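Local coordinates for protein endonuclease PI-MtuI (Mycobacterium tuberculosis, PDB 2IMZ) that probably excises itself from its RecA host protein by protein splicing, joining the flanking segments, the deposited chain being the intein splicing domain, at residues A33-P44 with E152-V160. The protein carries 1 engineered substitution. Numbering follows the deposited sequence.
Sequences AAAKDGTLHARP and EVEELHTLV. With ZN (zinc ion), chain C.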
loop_
_atom_site.group_PDB
_atom_site.type_symbol
_atom_site.label_atom_id
_atom_site.label_comp_id
_atom_site.label_asym_id
_atom_site.label_seq_id
_atom_site.Cartn_x
_atom_site.Cartn_y
_atom_site.Cartn_z
ATOM N N ALA A 33 -10.751 -8.631 2.867
ATOM C CA ALA A 33 -9.787 -7.691 3.424
ATOM C C ALA A 33 -9.644 -7.892 4.922
ATOM O O ALA A 33 -10.624 -8.152 5.618
ATOM C CB ALA A 33 -10.226 -6.257 3.128
ATOM N N ALA A 34 -8.416 -7.772 5.413
ATOM C CA ALA A 34 -8.139 -7.933 6.834
ATOM C C ALA A 34 -8.083 -6.585 7.538
ATOM O O ALA A 34 -7.451 -5.648 7.050
ATOM C CB ALA A 34 -6.816 -8.671 7.027
ATOM N N ALA A 35 -8.744 -6.499 8.690
ATOM C CA ALA A 35 -8.762 -5.279 9.489
ATOM C C ALA A 35 -7.596 -5.326 10.476
ATOM O O ALA A 35 -6.914 -6.345 10.591
ATOM C CB ALA A 35 -10.088 -5.163 10.238
ATOM N N LYS A 36 -7.371 -4.228 11.191
ATOM C CA LYS A 36 -6.267 -4.156 12.143
ATOM C C LYS A 36 -6.233 -5.286 13.167
ATOM O O LYS A 36 -5.156 -5.777 13.524
ATOM C CB LYS A 36 -6.296 -2.816 12.881
ATOM C CG LYS A 36 -5.228 -2.695 13.959
ATOM C CD LYS A 36 -5.322 -1.376 14.709
ATOM C CE LYS A 36 -6.664 -1.224 15.406
ATOM N NZ LYS A 36 -6.717 0.019 16.225
ATOM N N ASP A 37 -7.405 -5.696 13.643
ATOM C CA ASP A 37 -7.486 -6.757 14.644
ATOM C C ASP A 37 -7.457 -8.170 14.067
ATOM O O ASP A 37 -7.585 -9.147 14.805
ATOM C CB ASP A 37 -8.742 -6.581 15.510
ATOM C CG ASP A 37 -10.022 -6.549 14.694
ATOM O OD1 ASP A 37 -9.984 -6.893 13.493
ATOM O OD2 ASP A 37 -11.075 -6.184 15.261
ATOM N N GLY A 38 -7.289 -8.284 12.755
ATOM C CA GLY A 38 -7.239 -9.600 12.145
ATOM C C GLY A 38 -8.575 -10.123 11.648
ATOM O O GLY A 38 -8.633 -11.199 11.047
ATOM N N THR A 39 -9.653 -9.388 11.899
ATOM C CA THR A 39 -10.960 -9.826 11.427
ATOM C C THR A 39 -11.032 -9.567 9.926
ATOM O O THR A 39 -10.355 -8.675 9.412
ATOM C CB THR A 39 -12.116 -9.089 12.146
ATOM O OG1 THR A 39 -11.937 -7.674 12.039
ATOM C CG2 THR A 39 -12.157 -9.480 13.620
ATOM N N LEU A 40 -11.844 -10.351 9.227
ATOM C CA LEU A 40 -11.972 -10.207 7.780
ATOM C C LEU A 40 -13.304 -9.607 7.358
ATOM O O LEU A 40 -14.348 -9.891 7.948
ATOM C CB LEU A 40 -11.769 -11.570 7.122
ATOM C CG LEU A 40 -10.414 -12.152 7.531
ATOM C CD1 LEU A 40 -10.326 -13.603 7.152
ATOM C CD2 LEU A 40 -9.302 -11.336 6.879
ATOM N N HIS A 41 -13.256 -8.773 6.324
ATOM C CA HIS A 41 -14.446 -8.093 5.824
ATOM C C HIS A 41 -14.454 -7.985 4.311
ATOM O O HIS A 41 -13.402 -7.952 3.675
ATOM C CB HIS A 41 -14.519 -6.674 6.394
ATOM C CG HIS A 41 -14.394 -6.610 7.882
ATOM N ND1 HIS A 41 -13.204 -6.835 8.541
ATOM C CD2 HIS A 41 -15.314 -6.358 8.842
ATOM C CE1 HIS A 41 -13.397 -6.723 9.842
ATOM N NE2 HIS A 41 -14.669 -6.435 10.051
ATOM N N ALA A 42 -15.648 -7.914 3.736
ATOM C CA ALA A 42 -15.763 -7.760 2.295
ATOM C C ALA A 42 -15.615 -6.270 2.004
ATOM O O ALA A 42 -16.346 -5.447 2.552
ATOM C CB ALA A 42 -17.121 -8.257 1.813
ATOM N N ARG A 43 -14.661 -5.921 1.153
ATOM C CA ARG A 43 -14.443 -4.526 0.802
ATOM C C ARG A 43 -14.278 -4.415 -0.709
ATOM O O ARG A 43 -13.684 -5.284 -1.347
ATOM C CB ARG A 43 -13.208 -3.979 1.532
ATOM C CG ARG A 43 -13.429 -3.717 3.027
ATOM C CD ARG A 43 -14.411 -2.560 3.245
ATOM N NE ARG A 43 -14.601 -2.220 4.655
ATOM C CZ ARG A 43 -15.414 -2.865 5.490
ATOM N NH1 ARG A 43 -16.130 -3.898 5.067
ATOM N NH2 ARG A 43 -15.523 -2.463 6.751
ATOM N N PRO A 44 -14.813 -3.341 -1.304
ATOM C CA PRO A 44 -14.731 -3.123 -2.748
ATOM C C PRO A 44 -13.424 -2.530 -3.263
ATOM O O PRO A 44 -12.764 -1.748 -2.576
ATOM C CB PRO A 44 -15.913 -2.196 -3.010
ATOM C CG PRO A 44 -15.900 -1.327 -1.801
ATOM C CD PRO A 44 -15.680 -2.325 -0.672
ATOM N N GLU A 152 -6.560 -1.127 -5.278
ATOM C CA GLU A 152 -6.805 -0.381 -4.051
ATOM C C GLU A 152 -8.135 -0.868 -3.512
ATOM O O GLU A 152 -9.136 -0.894 -4.234
ATOM C CB GLU A 152 -6.879 1.129 -4.287
ATOM C CG GLU A 152 -5.538 1.837 -4.239
ATOM C CD GLU A 152 -4.762 1.561 -2.955
ATOM O OE1 GLU A 152 -5.268 1.845 -1.840
ATOM O OE2 GLU A 152 -3.634 1.054 -3.066
ATOM N N VAL A 153 -8.123 -1.262 -2.245
ATOM C CA VAL A 153 -9.297 -1.774 -1.552
ATOM C C VAL A 153 -9.754 -0.734 -0.542
ATOM O O VAL A 153 -8.994 -0.323 0.334
ATOM C CB VAL A 153 -8.966 -3.095 -0.818
ATOM C CG1 VAL A 153 -10.183 -3.597 -0.049
ATOM C CG2 VAL A 153 -8.513 -4.143 -1.827
ATOM N N GLU A 154 -11.005 -0.313 -0.670
ATOM C CA GLU A 154 -11.556 0.690 0.226
ATOM C C GLU A 154 -11.337 0.408 1.711
ATOM O O GLU A 154 -11.486 -0.727 2.175
ATOM C CB GLU A 154 -13.051 0.851 -0.040
ATOM C CG GLU A 154 -13.757 1.747 0.958
ATOM C CD GLU A 154 -15.257 1.720 0.785
ATOM O OE1 GLU A 154 -15.745 2.260 -0.226
ATOM O OE2 GLU A 154 -15.946 1.146 1.655
ATOM N N GLU A 155 -10.970 1.466 2.430
ATOM C CA GLU A 155 -10.755 1.457 3.876
ATOM C C GLU A 155 -9.642 0.610 4.496
ATOM O O GLU A 155 -8.757 1.143 5.170
ATOM C CB GLU A 155 -12.080 1.127 4.587
ATOM C CG GLU A 155 -11.979 1.118 6.118
ATOM C CD GLU A 155 -13.276 0.719 6.810
ATOM O OE1 GLU A 155 -13.941 -0.231 6.351
ATOM O OE2 GLU A 155 -13.623 1.348 7.834
ATOM N N LEU A 156 -9.675 -0.700 4.275
ATOM C CA LEU A 156 -8.704 -1.590 4.900
ATOM C C LEU A 156 -7.336 -1.752 4.244
ATOM O O LEU A 156 -6.394 -2.192 4.897
ATOM C CB LEU A 156 -9.353 -2.954 5.129
ATOM C CG LEU A 156 -10.624 -2.834 5.983
ATOM C CD1 LEU A 156 -11.256 -4.205 6.191
ATOM C CD2 LEU A 156 -10.273 -2.205 7.327
ATOM N N HIS A 157 -7.226 -1.408 2.967
ATOM C CA HIS A 157 -5.943 -1.476 2.277
ATOM C C HIS A 157 -5.249 -2.831 2.243
ATOM O O HIS A 157 -4.020 -2.901 2.194
ATOM C CB HIS A 157 -4.991 -0.435 2.877
ATOM C CG HIS A 157 -5.379 0.975 2.566
ATOM N ND1 HIS A 157 -5.097 1.571 1.356
ATOM C CD2 HIS A 157 -6.077 1.890 3.283
ATOM C CE1 HIS A 157 -5.607 2.792 1.341
ATOM N NE2 HIS A 157 -6.207 3.008 2.497
ATOM N N THR A 158 -6.031 -3.903 2.274
ATOM C CA THR A 158 -5.478 -5.252 2.206
ATOM C C THR A 158 -6.428 -6.109 1.371
ATOM O O THR A 158 -7.566 -5.719 1.116
ATOM C CB THR A 158 -5.327 -5.900 3.610
ATOM O OG1 THR A 158 -6.616 -6.038 4.222
ATOM C CG2 THR A 158 -4.433 -5.050 4.505
ATOM N N LEU A 159 -5.953 -7.267 0.932
ATOM C CA LEU A 159 -6.787 -8.170 0.143
ATOM C C LEU A 159 -6.159 -9.547 0.083
ATOM O O LEU A 159 -4.961 -9.709 0.309
ATOM C CB LEU A 159 -6.973 -7.660 -1.290
ATOM C CG LEU A 159 -5.758 -7.788 -2.213
ATOM C CD1 LEU A 159 -6.203 -7.848 -3.669
ATOM C CD2 LEU A 159 -4.826 -6.620 -1.967
ATOM N N VAL A 160 -6.982 -10.541 -0.222
ATOM C CA VAL A 160 -6.500 -11.900 -0.335
ATOM C C VAL A 160 -6.209 -12.174 -1.804
ATOM O O VAL A 160 -7.061 -11.966 -2.668
ATOM C CB VAL A 160 -7.545 -12.905 0.197
ATOM C CG1 VAL A 160 -7.160 -14.327 -0.202
ATOM C CG2 VAL A 160 -7.630 -12.793 1.713
HETATM ZN ZN ZN C . -4.029 1.062 -0.211
HETATM O O HOH W 1 -6.345 -3.196 7.453
#
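In the intein splicing domain, the loop of residues 154-158, which links strand 134-153 to strand 159-161, packs against the beta hairpin of residues 33-44. Leu156 is the apolar centre. Its CG lies anti to the carbonyl carbon (chi1 -57°), and its two methyls part over the hairpin. CD1 meets Ala33 CB at 3.8 Å and lies over one face of the Arg43 guanidinium, offset toward its rim. CD2 rests against Ala35. The Arg43 chain bends at chi2 (-68°) and turns its guanidinium side-on to Glu155. Arg43 NE and NH2 both donate to Glu155 OE1, at 2.7 and 2.8 Å, in a salt bridge. OE1 is met nearly along its C-O axis, and the two planar groups are almost coplanar. Arg43 NH1 also donates to Ala42 O at 3.0 Å. The three bonds together should limit rotation of the guanidinium. Arg43 CB presses on Val153 CG1 at 3.4 Å. On strand 30-34, Ala34 N donates to Thr158 OG1 at 2.8 Å. A water donates to both Ala34 O and Leu156 O and so bridges the two backbones. Thr158 O is buried against Ala33 CB and has no polar partner in the model. Beside Pro44, Glu154 N donates to Pro44 O in a nearly straight bond of 3.0 Å (168°), while the Glu154 side chain slants past Pro44 CG. Glu152, near the end of strand 134-153, and His157, in the loop, bind one zinc ion through OE1 and ND1; His167 of the second subunit also binds it. Glu152 OE2 pairs with Lys74 of that subunit. Strand 40-52 pairs antiparallel with both strand 30-34 and strand 134-153, and strand 159-161 leaves the loop to pair with strand 164-166.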